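Local structure of probable dipeptidase (Pseudomonas aeruginosa, 3B40) at residues Gly350-Gly355 against Ile392-Gly397; Ala341-Val346 against Arg385-Ala390; Val261-Gly266 against Gly398-Ala403; Ile22-Ser27 against Arg59-Ala64. The protein probably acts as a metal-dependent dipeptidase of peptidase family M19, hydrolysing dipeptides in a TIM-barrel fold. The protein carries 11 engineered substitutions. All coordinates share one frame; numbering follows the deposited sequence.

Interaction 1. Residues Gly350-Gly355 against Ile392-Gly397. With CD (cadmium ion), chain C.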
loop_
_atom_site.group_PDB
_atom_site.type_symbol
_atom_site.label_atom_id
_atom_site.label_comp_id
_atom_site.label_asym_id
_atom_site.label_seq_id
_atom_site.Cartn_x
_atom_site.Cartn_y
_atom_site.Cartn_z
ATOM N N GLY A 350 9.703 15.907 -8.183
ATOM C CA GLY A 350 8.932 17.147 -8.284
ATOM C C GLY A 350 7.565 17.020 -7.645
ATOM O O GLY A 350 7.000 15.904 -7.571
ATOM N N ILE A 351 7.007 18.158 -7.219
ATOM C CA ILE A 351 5.782 18.162 -6.400
ATOM C C ILE A 351 4.631 17.454 -7.110
ATOM O O ILE A 351 3.730 16.951 -6.459
ATOM C CB ILE A 351 5.347 19.616 -5.926
ATOM C CG1 ILE A 351 4.190 19.551 -4.920
ATOM C CG2 ILE A 351 4.979 20.545 -7.072
ATOM C CD1 ILE A 351 4.623 19.070 -3.538
ATOM N N ASP A 352 4.672 17.416 -8.441
ATOM C CA ASP A 352 3.543 16.884 -9.221
ATOM C C ASP A 352 3.478 15.341 -9.233
ATOM O O ASP A 352 2.524 14.727 -9.772
ATOM C CB ASP A 352 3.612 17.381 -10.661
ATOM C CG ASP A 352 3.289 18.870 -10.814
ATOM O OD1 ASP A 352 2.516 19.471 -10.012
ATOM O OD2 ASP A 352 3.777 19.433 -11.816
ATOM N N HIS A 353 4.481 14.706 -8.644
ATOM C CA HIS A 353 4.604 13.251 -8.758
ATOM C C HIS A 353 4.660 12.529 -7.444
ATOM O O HIS A 353 5.133 11.359 -7.382
ATOM C CB HIS A 353 5.824 12.905 -9.619
ATOM C CG HIS A 353 5.706 13.440 -11.001
ATOM N ND1 HIS A 353 4.871 12.868 -11.936
ATOM C CD2 HIS A 353 6.233 14.545 -11.581
ATOM C CE1 HIS A 353 4.935 13.568 -13.056
ATOM N NE2 HIS A 353 5.762 14.580 -12.867
ATOM N N VAL A 354 4.179 13.218 -6.407
ATOM C CA VAL A 354 4.176 12.693 -5.051
ATOM C C VAL A 354 2.759 12.725 -4.404
ATOM O O VAL A 354 1.949 13.638 -4.637
ATOM C CB VAL A 354 5.260 13.394 -4.147
ATOM C CG1 VAL A 354 5.438 12.670 -2.794
ATOM C CG2 VAL A 354 6.624 13.443 -4.847
ATOM N N GLY A 355 2.486 11.709 -3.593
ATOM C CA GLY A 355 1.219 11.600 -2.834
ATOM C C GLY A 355 1.496 10.995 -1.476
ATOM O O GLY A 355 2.641 10.948 -1.051
ATOM N N ILE A 392 0.188 21.076 -0.940
ATOM C CA ILE A 392 -0.508 20.138 -0.057
ATOM C C ILE A 392 -1.739 19.476 -0.726
ATOM O O ILE A 392 -1.958 18.266 -0.557
ATOM C CB ILE A 392 -0.892 20.802 1.281
ATOM C CG1 ILE A 392 0.372 21.266 2.009
ATOM C CG2 ILE A 392 -1.752 19.828 2.149
ATOM C CD1 ILE A 392 0.107 22.309 3.139
ATOM N N ALA A 393 -2.524 20.252 -1.482
ATOM C CA ALA A 393 -3.655 19.698 -2.215
ATOM C C ALA A 393 -3.208 18.662 -3.272
ATOM O O ALA A 393 -3.917 17.664 -3.527
ATOM C CB ALA A 393 -4.502 20.814 -2.859
ATOM N N LYS A 394 -2.053 18.887 -3.888
ATOM C CA LYS A 394 -1.507 17.941 -4.875
ATOM C C LYS A 394 -1.078 16.648 -4.165
ATOM O O LYS A 394 -1.474 15.566 -4.569
ATOM C CB LYS A 394 -0.307 18.564 -5.586
ATOM C CG LYS A 394 -0.622 19.753 -6.465
ATOM C CD LYS A 394 0.540 20.097 -7.385
ATOM C CE LYS A 394 0.135 21.281 -8.247
ATOM N NZ LYS A 394 1.267 21.788 -9.058
ATOM N N LEU A 395 -0.310 16.788 -3.074
ATOM C CA LEU A 395 0.100 15.666 -2.211
ATOM C C LEU A 395 -1.061 14.828 -1.725
ATOM O O LEU A 395 -1.002 13.602 -1.772
ATOM C CB LEU A 395 0.971 16.118 -1.004
ATOM C CG LEU A 395 2.417 16.540 -1.284
ATOM C CD1 LEU A 395 3.028 17.286 -0.092
ATOM C CD2 LEU A 395 3.300 15.305 -1.628
ATOM N N TRP A 396 -2.122 15.479 -1.258
ATOM C CA TRP A 396 -3.285 14.776 -0.678
ATOM C C TRP A 396 -4.276 14.189 -1.681
ATOM O O TRP A 396 -5.378 13.724 -1.308
ATOM C CB TRP A 396 -4.014 15.679 0.304
ATOM C CG TRP A 396 -3.599 15.450 1.733
ATOM C CD1 TRP A 396 -3.117 16.383 2.598
ATOM C CD2 TRP A 396 -3.600 14.203 2.434
ATOM N NE1 TRP A 396 -2.825 15.800 3.806
ATOM C CE2 TRP A 396 -3.130 14.460 3.734
ATOM C CE3 TRP A 396 -3.959 12.874 2.083
ATOM C CZ2 TRP A 396 -2.995 13.454 4.694
ATOM C CZ3 TRP A 396 -3.839 11.867 3.057
ATOM C CH2 TRP A 396 -3.351 12.169 4.336
ATOM N N GLY A 397 -3.909 14.200 -2.964
ATOM C CA GLY A 397 -4.765 13.559 -3.961
ATOM C C GLY A 397 -4.824 14.164 -5.352
ATOM O O GLY A 397 -5.146 13.454 -6.316
HETATM CD CD CD C . 5.957 16.270 -14.402
HETATM O O HOH W 1 3.888 17.292 -14.129
HETATM O O HOH W 2 3.687 15.436 -15.636
HETATM O O HOH W 3 8.022 15.170 -15.272
HETATM O O HOH W 4 7.398 17.551 -12.895
#
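Gly355 and Leu395 bring the two backbones closest, their CA atoms 4.3 Å apart where the start of strand 354-357 passes against helix 389-409. There the CA of Gly355 lies 3.2 Å from the carbonyl O of Leu395, a CA-H...O contact bent to 139° at the hydrogen. The helix widens at this point into a pi-type turn over 394-397. Further back, the turn before the strand is closed by the bond from His353 N to Gly350 O. Leu395 takes the apolar share of the contact: its CD2 lies 3.6 Å from Val354 CG1, the two side chains side by side and pointing the same way, while its branch carbon CG is 4.0 Å from Ile351 CD1, the Ile351 and Leu395 side chains crossing at about a right angle. Ile351 CG1, anti to the backbone N (chi1 -172°), carries CD1 to the helix. Lys394, extended beyond CG, brings NZ to Asp352 OD1 at 2.8 Å, nearly along the C-O axis, in a salt bridge. The other oxygen, Asp352 OD2, accepts a hydrogen bond from a water that is also a ligand of the cadmium ion, which is bound by His353 NE2 (2.3 Å) and four waters. Lys394 thus grips one carboxylate oxygen while the other serves the metal's hydration shell, so that the ammonium probably steadies the charged form of Asp352, a second-shell residue of this cadmium site.

Interaction 2. Residues Ala341-Val346 against Arg385-Ala390. With CA (calcium ion), chain E.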
loop_
_atom_site.group_PDB
_atom_site.type_symbol
_atom_site.label_atom_id
_atom_site.label_comp_id
_atom_site.label_asym_id
_atom_site.label_seq_id
_atom_site.Cartn_x
_atom_site.Cartn_y
_atom_site.Cartn_z
ATOM N N ALA A 341 10.602 11.714 4.148
ATOM C CA ALA A 341 10.398 10.863 2.979
ATOM C C ALA A 341 9.663 11.626 1.886
ATOM O O ALA A 341 10.042 11.561 0.707
ATOM C CB ALA A 341 9.668 9.600 3.361
ATOM N N ILE A 342 8.625 12.376 2.251
ATOM C CA ILE A 342 7.945 13.226 1.264
ATOM C C ILE A 342 8.921 14.244 0.637
ATOM O O ILE A 342 8.967 14.385 -0.586
ATOM C CB ILE A 342 6.696 13.934 1.877
ATOM C CG1 ILE A 342 5.646 12.856 2.296
ATOM C CG2 ILE A 342 6.128 14.972 0.905
ATOM C CD1 ILE A 342 4.391 13.391 3.001
ATOM N N ASP A 343 9.691 14.921 1.489
ATOM C CA ASP A 343 10.670 15.921 1.100
ATOM C C ASP A 343 11.651 15.319 0.088
ATOM O O ASP A 343 11.909 15.910 -0.944
ATOM C CB ASP A 343 11.470 16.422 2.336
ATOM C CG ASP A 343 10.732 17.483 3.169
ATOM O OD1 ASP A 343 9.569 17.836 2.895
ATOM O OD2 ASP A 343 11.345 17.984 4.127
ATOM N N TYR A 344 12.195 14.151 0.404
ATOM C CA TYR A 344 13.160 13.461 -0.467
ATOM C C TYR A 344 12.584 13.118 -1.829
ATOM O O TYR A 344 13.251 13.277 -2.847
ATOM C CB TYR A 344 13.690 12.189 0.207
ATOM C CG TYR A 344 14.780 11.516 -0.603
ATOM C CD1 TYR A 344 16.117 11.891 -0.457
ATOM C CD2 TYR A 344 14.470 10.528 -1.533
ATOM C CE1 TYR A 344 17.117 11.284 -1.212
ATOM C CE2 TYR A 344 15.443 9.922 -2.310
ATOM C CZ TYR A 344 16.778 10.313 -2.153
ATOM O OH TYR A 344 17.755 9.698 -2.889
ATOM N N THR A 345 11.356 12.607 -1.835
ATOM C CA THR A 345 10.719 12.141 -3.045
ATOM C C THR A 345 10.428 13.337 -3.945
ATOM O O THR A 345 10.665 13.277 -5.158
ATOM C CB THR A 345 9.449 11.273 -2.723
ATOM O OG1 THR A 345 9.798 10.286 -1.761
ATOM C CG2 THR A 345 8.943 10.526 -3.960
ATOM N N VAL A 346 9.966 14.433 -3.336
ATOM C CA VAL A 346 9.712 15.667 -4.044
ATOM C C VAL A 346 11.010 16.223 -4.659
ATOM O O VAL A 346 11.008 16.602 -5.822
ATOM C CB VAL A 346 8.999 16.717 -3.141
ATOM C CG1 VAL A 346 9.005 18.099 -3.786
ATOM C CG2 VAL A 346 7.568 16.274 -2.786
ATOM N N ARG A 385 6.905 22.645 7.382
ATOM C CA ARG A 385 8.081 22.586 6.524
ATOM C C ARG A 385 8.067 23.557 5.376
ATOM O O ARG A 385 9.061 23.663 4.661
ATOM C CB ARG A 385 8.292 21.194 5.992
ATOM C CG ARG A 385 8.506 20.279 7.116
ATOM C CD ARG A 385 9.648 19.360 6.878
ATOM N NE ARG A 385 9.567 18.340 7.893
ATOM C CZ ARG A 385 10.218 17.200 7.849
ATOM N NH1 ARG A 385 10.996 16.908 6.807
ATOM N NH2 ARG A 385 10.069 16.359 8.834
ATOM N N GLY A 386 6.958 24.252 5.182
ATOM C CA GLY A 386 6.889 25.300 4.168
ATOM C C GLY A 386 6.172 24.959 2.867
ATOM O O GLY A 386 6.279 25.705 1.889
ATOM N N TYR A 387 5.437 23.847 2.842
ATOM C CA TYR A 387 4.585 23.532 1.686
ATOM C C TYR A 387 3.381 24.493 1.587
ATOM O O TYR A 387 2.748 24.823 2.603
ATOM C CB TYR A 387 4.093 22.089 1.755
ATOM C CG TYR A 387 5.174 21.066 1.477
ATOM C CD1 TYR A 387 6.004 20.603 2.502
ATOM C CD2 TYR A 387 5.375 20.573 0.186
ATOM C CE1 TYR A 387 6.986 19.656 2.258
ATOM C CE2 TYR A 387 6.386 19.630 -0.081
ATOM C CZ TYR A 387 7.178 19.181 0.965
ATOM O OH TYR A 387 8.181 18.266 0.718
ATOM N N SER A 388 3.056 24.901 0.363
ATOM C CA SER A 388 1.942 25.791 0.138
ATOM C C SER A 388 0.663 24.995 0.160
ATOM O O SER A 388 0.692 23.780 0.065
ATOM C CB SER A 388 2.085 26.491 -1.198
ATOM O OG SER A 388 1.955 25.548 -2.245
ATOM N N ASP A 389 -0.459 25.689 0.284
ATOM C CA ASP A 389 -1.770 25.065 0.189
ATOM C C ASP A 389 -1.971 24.301 -1.111
ATOM O O ASP A 389 -2.425 23.154 -1.080
ATOM C CB ASP A 389 -2.866 26.106 0.382
ATOM C CG ASP A 389 -2.939 26.621 1.790
ATOM O OD1 ASP A 389 -2.187 26.148 2.700
ATOM O OD2 ASP A 389 -3.790 27.523 1.998
ATOM N N ALA A 390 -1.575 24.903 -2.233
ATOM C CA ALA A 390 -1.615 24.234 -3.543
ATOM C C ALA A 390 -0.818 22.922 -3.557
ATOM O O ALA A 390 -1.312 21.904 -4.064
ATOM C CB ALA A 390 -1.102 25.157 -4.646
HETATM CA CA CA E . -3.825 28.244 3.718
HETATM O O HOH W 5 -6.055 27.445 4.226
#
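Asp343 faces two partners with its two carboxylate oxygens, Tyr387 at OD1 and Arg385 at OD2. The phenol donates from OH to OD1 at 2.6 Å, reaching that oxygen on its anti side; carboxylate and ring planes are only 30° apart, and OD1 lies at the edge of the Tyr387 ring. The guanidinium is turned much more steeply, 73° from the carboxylate. Arg385 NH1 meets OD2 at 2.9 Å from above the carboxylate plane, although OD2 itself lies in the plane of the guanidinium. The bend of Arg385 at chi2 (-135°) brings its CD to 3.5 Å from Asp343 OD2. Arg385 NH1 also forms a salt bridge with Asp340, earlier on helix 335-349, while NE pairs with Glu381. Apolar groups border the Tyr387 hydroxyl as well: Val346 CG2 approaches tip to tip at 4.1 Å from OH, and Ile342 CG2 comes obliquely to 3.9 Å from the same atom. Between the two tethered residues, Gly386 with positive phi ends helix 375-385 in a Schellman motif. Ser388 is the N-cap of helix 389-409, its OG bonded to Asp391 N, and Asp389 in the first turn binds a calcium ion together with His14. Polar side chains here fasten a helix-to-helix connection, Schellman motif followed by N-cap, to helix 335-349 on the outside of the barrel.

Interaction 3. Residues Val261-Gly266 against Gly398-Ala403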
loop_
_atom_site.group_PDB
_atom_site.type_symbol
_atom_site.label_atom_id
_atom_site.label_comp_id
_atom_site.label_asym_id
_atom_site.label_seq_id
_atom_site.Cartn_x
_atom_site.Cartn_y
_atom_site.Cartn_z
ATOM N N VAL A 261 2.763 8.673 -10.092
ATOM C CA VAL A 261 2.862 9.235 -8.729
ATOM C C VAL A 261 3.417 8.230 -7.743
ATOM O O VAL A 261 3.063 7.051 -7.779
ATOM C CB VAL A 261 1.466 9.780 -8.164
ATOM C CG1 VAL A 261 1.675 10.493 -6.852
ATOM C CG2 VAL A 261 0.800 10.748 -9.136
ATOM N N ILE A 262 4.269 8.715 -6.838
ATOM C CA ILE A 262 4.808 7.909 -5.738
ATOM C C ILE A 262 4.058 8.310 -4.481
ATOM O O ILE A 262 4.200 9.423 -3.987
ATOM C CB ILE A 262 6.330 8.113 -5.574
ATOM C CG1 ILE A 262 7.039 7.682 -6.864
ATOM C CG2 ILE A 262 6.878 7.278 -4.408
ATOM C CD1 ILE A 262 8.170 8.549 -7.245
ATOM N N GLN A 263 3.205 7.417 -4.004
ATOM C CA GLN A 263 2.380 7.738 -2.835
ATOM C C GLN A 263 3.153 7.267 -1.607
ATOM O O GLN A 263 3.166 6.079 -1.293
ATOM C CB GLN A 263 0.994 7.087 -2.952
ATOM C CG GLN A 263 0.200 7.536 -4.202
ATOM C CD GLN A 263 -0.695 8.762 -3.971
ATOM O OE1 GLN A 263 -0.793 9.634 -4.835
ATOM N NE2 GLN A 263 -1.352 8.820 -2.820
ATOM N N VAL A 264 3.778 8.217 -0.920
ATOM C CA VAL A 264 4.710 7.939 0.184
ATOM C C VAL A 264 3.994 7.410 1.408
ATOM O O VAL A 264 3.086 8.060 1.934
ATOM C CB VAL A 264 5.524 9.205 0.581
ATOM C CG1 VAL A 264 6.443 8.913 1.780
ATOM C CG2 VAL A 264 6.354 9.725 -0.621
ATOM N N VAL A 265 4.440 6.259 1.896
ATOM C CA VAL A 265 3.668 5.506 2.857
ATOM C C VAL A 265 4.130 5.732 4.308
ATOM O O VAL A 265 5.322 5.650 4.606
ATOM C CB VAL A 265 3.666 3.975 2.516
ATOM C CG1 VAL A 265 5.066 3.372 2.674
ATOM C CG2 VAL A 265 2.686 3.228 3.380
ATOM N N GLY A 266 3.158 5.945 5.199
ATOM C CA GLY A 266 3.420 6.052 6.645
ATOM C C GLY A 266 3.642 4.691 7.301
ATOM O O GLY A 266 2.923 4.320 8.247
ATOM N N GLY A 398 -4.542 15.462 -5.473
ATOM C CA GLY A 398 -4.552 16.141 -6.786
ATOM C C GLY A 398 -3.707 15.420 -7.839
ATOM O O GLY A 398 -4.112 15.282 -8.991
ATOM N N ASN A 399 -2.517 14.973 -7.438
ATOM C CA ASN A 399 -1.612 14.293 -8.367
ATOM C C ASN A 399 -2.168 12.948 -8.788
ATOM O O ASN A 399 -2.163 12.600 -9.991
ATOM C CB ASN A 399 -0.246 14.107 -7.710
ATOM C CG ASN A 399 0.502 15.409 -7.515
ATOM O OD1 ASN A 399 0.339 16.352 -8.291
ATOM N ND2 ASN A 399 1.381 15.454 -6.499
ATOM N N PHE A 400 -2.645 12.183 -7.801
ATOM C CA PHE A 400 -3.276 10.883 -8.083
ATOM C C PHE A 400 -4.450 11.027 -9.037
ATOM O O PHE A 400 -4.596 10.237 -9.963
ATOM C CB PHE A 400 -3.700 10.129 -6.804
ATOM C CG PHE A 400 -4.309 8.759 -7.074
ATOM C CD1 PHE A 400 -3.523 7.607 -7.024
ATOM C CD2 PHE A 400 -5.661 8.625 -7.378
ATOM C CE1 PHE A 400 -4.081 6.350 -7.254
ATOM C CE2 PHE A 400 -6.221 7.355 -7.635
ATOM C CZ PHE A 400 -5.430 6.232 -7.557
ATOM N N LEU A 401 -5.322 12.003 -8.776
ATOM C CA LEU A 401 -6.504 12.205 -9.613
ATOM C C LEU A 401 -6.126 12.585 -11.056
ATOM O O LEU A 401 -6.773 12.137 -11.981
ATOM C CB LEU A 401 -7.404 13.272 -9.000
ATOM C CG LEU A 401 -8.054 12.968 -7.633
ATOM C CD1 LEU A 401 -8.832 14.175 -7.114
ATOM C CD2 LEU A 401 -8.969 11.735 -7.714
ATOM N N ARG A 402 -5.071 13.396 -11.244
ATOM C CA ARG A 402 -4.588 13.743 -12.610
ATOM C C ARG A 402 -4.133 12.475 -13.327
ATOM O O ARG A 402 -4.553 12.176 -14.464
ATOM C CB ARG A 402 -3.398 14.720 -12.556
ATOM C CG ARG A 402 -2.774 15.128 -13.953
ATOM C CD ARG A 402 -1.321 15.610 -13.815
ATOM N NE ARG A 402 -0.399 14.522 -13.426
ATOM C CZ ARG A 402 0.351 14.480 -12.315
ATOM N NH1 ARG A 402 1.142 13.430 -12.096
ATOM N NH2 ARG A 402 0.315 15.462 -11.412
ATOM N N ALA A 403 -3.253 11.735 -12.669
ATOM C CA ALA A 403 -2.697 10.508 -13.279
ATOM C C ALA A 403 -3.814 9.511 -13.602
ATOM O O ALA A 403 -3.799 8.873 -14.649
ATOM C CB ALA A 403 -1.669 9.873 -12.344
HETATM O O HOH W 6 -1.739 12.448 -5.035
#
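Gln263 OE1 lies near the plane of the Phe400 ring, 4.0 Å from CD1 at its edge and 3.5 Å from CB; amide and ring planes stand 79° apart. The second flat group, the Arg402 guanidinium, has Asn399 O over the centre of one face, 3.9 Å above the plane, and Val261 CG2 approaching obliquely at 4.0 Å from NH1. This is helix-on-strand packing in the TIM-barrel fold of the M19 family, the 398-403 part of helix 389-409 running at 144° to strand 261-265 (N-to-C directions). Val261 points its side chain at the helix. Its CG2 stands anti to the carbonyl carbon and rests on Asn399, 3.8 Å from CB, as well as on Ala403 CB at 4.1 Å. The polar ends of Asn399 and Arg402 are used on the chain at and just before the neighbouring strand 354-357: Asn399 ND2 donates to Val354 O and Ile351 O, and Arg402 NH2 to Asp352 O. Arg402 NH1 in turn reaches Gly259 O, just ahead of strand 261-265. Gln263 has its NE2 in a weak hydrogen bond to Ser27 OG. One water joins strand and helix, donating to Gln263 OE1 at 3.0 Å and accepting from Phe400 N at 2.9 Å.

Interaction 4. Residues Ile22-Ser27 against Arg59-Ala64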
loop_
_atom_site.group_PDB
_atom_site.type_symbol
_atom_site.label_atom_id
_atom_site.label_comp_id
_atom_site.label_asym_id
_atom_site.label_seq_id
_atom_site.Cartn_x
_atom_site.Cartn_y
_atom_site.Cartn_z
ATOM N N ILE A 22 -10.198 21.193 0.988
ATOM C CA ILE A 22 -9.450 20.344 0.013
ATOM C C ILE A 22 -9.893 18.905 0.111
ATOM O O ILE A 22 -10.459 18.505 1.138
ATOM C CB ILE A 22 -7.889 20.446 0.145
ATOM C CG1 ILE A 22 -7.375 19.794 1.451
ATOM C CG2 ILE A 22 -7.437 21.885 -0.013
ATOM C CD1 ILE A 22 -5.803 19.572 1.490
ATOM N N LEU A 23 -9.682 18.161 -0.976
ATOM C CA LEU A 23 -9.882 16.720 -1.017
ATOM C C LEU A 23 -8.644 16.055 -0.470
ATOM O O LEU A 23 -7.519 16.531 -0.702
ATOM C CB LEU A 23 -10.032 16.207 -2.454
ATOM C CG LEU A 23 -11.101 16.779 -3.359
ATOM C CD1 LEU A 23 -11.140 16.028 -4.696
ATOM C CD2 LEU A 23 -12.452 16.713 -2.643
ATOM N N SER A 24 -8.861 14.925 0.194
ATOM C CA SER A 24 -7.778 14.143 0.744
ATOM C C SER A 24 -8.033 12.677 0.335
ATOM O O SER A 24 -9.168 12.230 0.267
ATOM C CB SER A 24 -7.721 14.300 2.253
ATOM O OG SER A 24 -9.004 14.185 2.802
ATOM N N PHE A 25 -6.968 11.958 0.015
ATOM C CA PHE A 25 -7.088 10.630 -0.554
ATOM C C PHE A 25 -5.922 9.819 -0.051
ATOM O O PHE A 25 -4.794 10.285 -0.078
ATOM C CB PHE A 25 -7.092 10.677 -2.082
ATOM C CG PHE A 25 -7.049 9.314 -2.732
ATOM C CD1 PHE A 25 -8.119 8.428 -2.603
ATOM C CD2 PHE A 25 -5.916 8.899 -3.429
ATOM C CE1 PHE A 25 -8.080 7.155 -3.205
ATOM C CE2 PHE A 25 -5.878 7.622 -4.048
ATOM C CZ PHE A 25 -6.953 6.764 -3.927
ATOM N N ASP A 26 -6.221 8.614 0.439
ATOM C CA ASP A 26 -5.203 7.700 0.970
ATOM C C ASP A 26 -5.190 6.469 0.058
ATOM O O ASP A 26 -6.165 5.725 0.005
ATOM C CB ASP A 26 -5.570 7.340 2.410
ATOM C CG ASP A 26 -4.569 6.380 3.075
ATOM O OD1 ASP A 26 -3.819 5.655 2.380
ATOM O OD2 ASP A 26 -4.557 6.337 4.318
ATOM N N SER A 27 -4.088 6.273 -0.667
ATOM C CA SER A 27 -4.030 5.263 -1.711
ATOM C C SER A 27 -3.843 3.857 -1.193
ATOM O O SER A 27 -3.685 2.933 -1.987
ATOM C CB SER A 27 -2.944 5.604 -2.763
ATOM O OG SER A 27 -1.700 5.830 -2.126
ATOM N N ARG A 59 -11.887 14.475 8.151
ATOM C CA ARG A 59 -12.202 15.049 6.820
ATOM C C ARG A 59 -11.488 14.329 5.665
ATOM O O ARG A 59 -11.192 14.946 4.651
ATOM C CB ARG A 59 -11.890 16.569 6.736
ATOM C CG ARG A 59 -12.510 17.451 7.831
ATOM C CD ARG A 59 -14.038 17.375 7.837
ATOM N NE ARG A 59 -14.654 17.689 6.538
ATOM C CZ ARG A 59 -15.140 18.885 6.183
ATOM N NH1 ARG A 59 -15.682 19.024 4.986
ATOM N NH2 ARG A 59 -15.123 19.939 7.018
ATOM N N LEU A 60 -11.190 13.035 5.830
ATOM C CA LEU A 60 -10.678 12.211 4.723
ATOM C C LEU A 60 -11.782 12.043 3.713
ATOM O O LEU A 60 -12.846 11.546 4.073
ATOM C CB LEU A 60 -10.286 10.821 5.244
ATOM C CG LEU A 60 -9.608 9.916 4.196
ATOM C CD1 LEU A 60 -8.355 10.542 3.588
ATOM C CD2 LEU A 60 -9.296 8.528 4.766
ATOM N N SER A 61 -11.542 12.442 2.466
ATOM C CA SER A 61 -12.576 12.365 1.428
ATOM C C SER A 61 -12.766 10.945 0.902
ATOM O O SER A 61 -13.872 10.558 0.506
ATOM C CB SER A 61 -12.256 13.296 0.253
ATOM O OG SER A 61 -11.894 14.588 0.739
ATOM N N GLY A 62 -11.672 10.195 0.833
ATOM C CA GLY A 62 -11.783 8.845 0.288
ATOM C C GLY A 62 -10.478 8.089 0.367
ATOM O O GLY A 62 -9.486 8.611 0.874
ATOM N N ALA A 63 -10.492 6.836 -0.089
ATOM C CA ALA A 63 -9.325 5.949 0.036
ATOM C C ALA A 63 -9.411 4.812 -0.960
ATOM O O ALA A 63 -10.514 4.425 -1.365
ATOM C CB ALA A 63 -9.247 5.366 1.441
ATOM N N ALA A 64 -8.253 4.257 -1.334
ATOM C CA ALA A 64 -8.241 3.082 -2.210
ATOM C C ALA A 64 -8.249 1.854 -1.304
ATOM O O ALA A 64 -7.340 1.661 -0.499
ATOM C CB ALA A 64 -7.038 3.098 -3.161
HETATM O O HOH W 7 -9.788 16.861 3.223
HETATM O O HOH W 8 -4.972 0.393 -2.543
#
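Ser24 and Ser61 grip each other by both backbone and hydroxyl. Ser24 N donates to Ser61 OG at 3.1 Å with an angle of 161°, and Ser61 N donates back to Ser24 OG, also at 3.1 Å. Ser24 OG can receive it because it sits between its own backbone N and carbonyl carbon (chi1 46°), turned toward the 59-61 chain. Ser24 O takes two weak bonds, from Ser61 N and Gly62 N. Past the serines the chains settle into parallel pairing, Phe25 with Gly62 and Asp26 with Ala63: Asp26 N donates to Gly62 O at 3.3 Å, and Ala64 N to Asp26 O at 2.9 Å. Phe25 CA adds a CA-H...O contact to the same Gly62 O. The Phe25 ring lies obliquely against the backbone of 63-64, its CZ 3.7 Å from Ala64 CB, with Ser27 N above one face near the rim. These strands belong to a beta-alpha-beta unit made of strand 25-29, helix 52-58 and strand 62-68, the first crossover of the TIM barrel; the helix ends in a Schellman motif with Arg59 at positive phi. Just beyond, a water donates to Ile22 O at 2.7 Å and to Arg59 O, tying the loops ahead of both strands. In the next shell, Phe400 and Phe122 meet the Phe25 ring, the latter with planes at about 90°. Strand 131-138 pairs with the other edge of strand 62-68, and Asp26 OD2 is bonded to Ser358 OG.

Interactions 1 and 3 use successive turns of helix 389-409, and interaction 2 the connection that leads into it. Interactions 3 and 4 are buried, interaction 1 is partly buried, and interaction 2 lies at the surface. Chemistry follows place: charged pairs in 2 and at the outer side of 1, apolar packing with one bridging water in 3, backbone pairing of strands in 4. Interactions 1 and 3 hold the same helix against adjacent strands, 354-357 and 261-265. Interactions 1 and 2 share an apolar seam, Val354 against Val346. Leu401 of interaction 3 packs on Leu23 of interaction 4, whereas 2 and 4 do not touch.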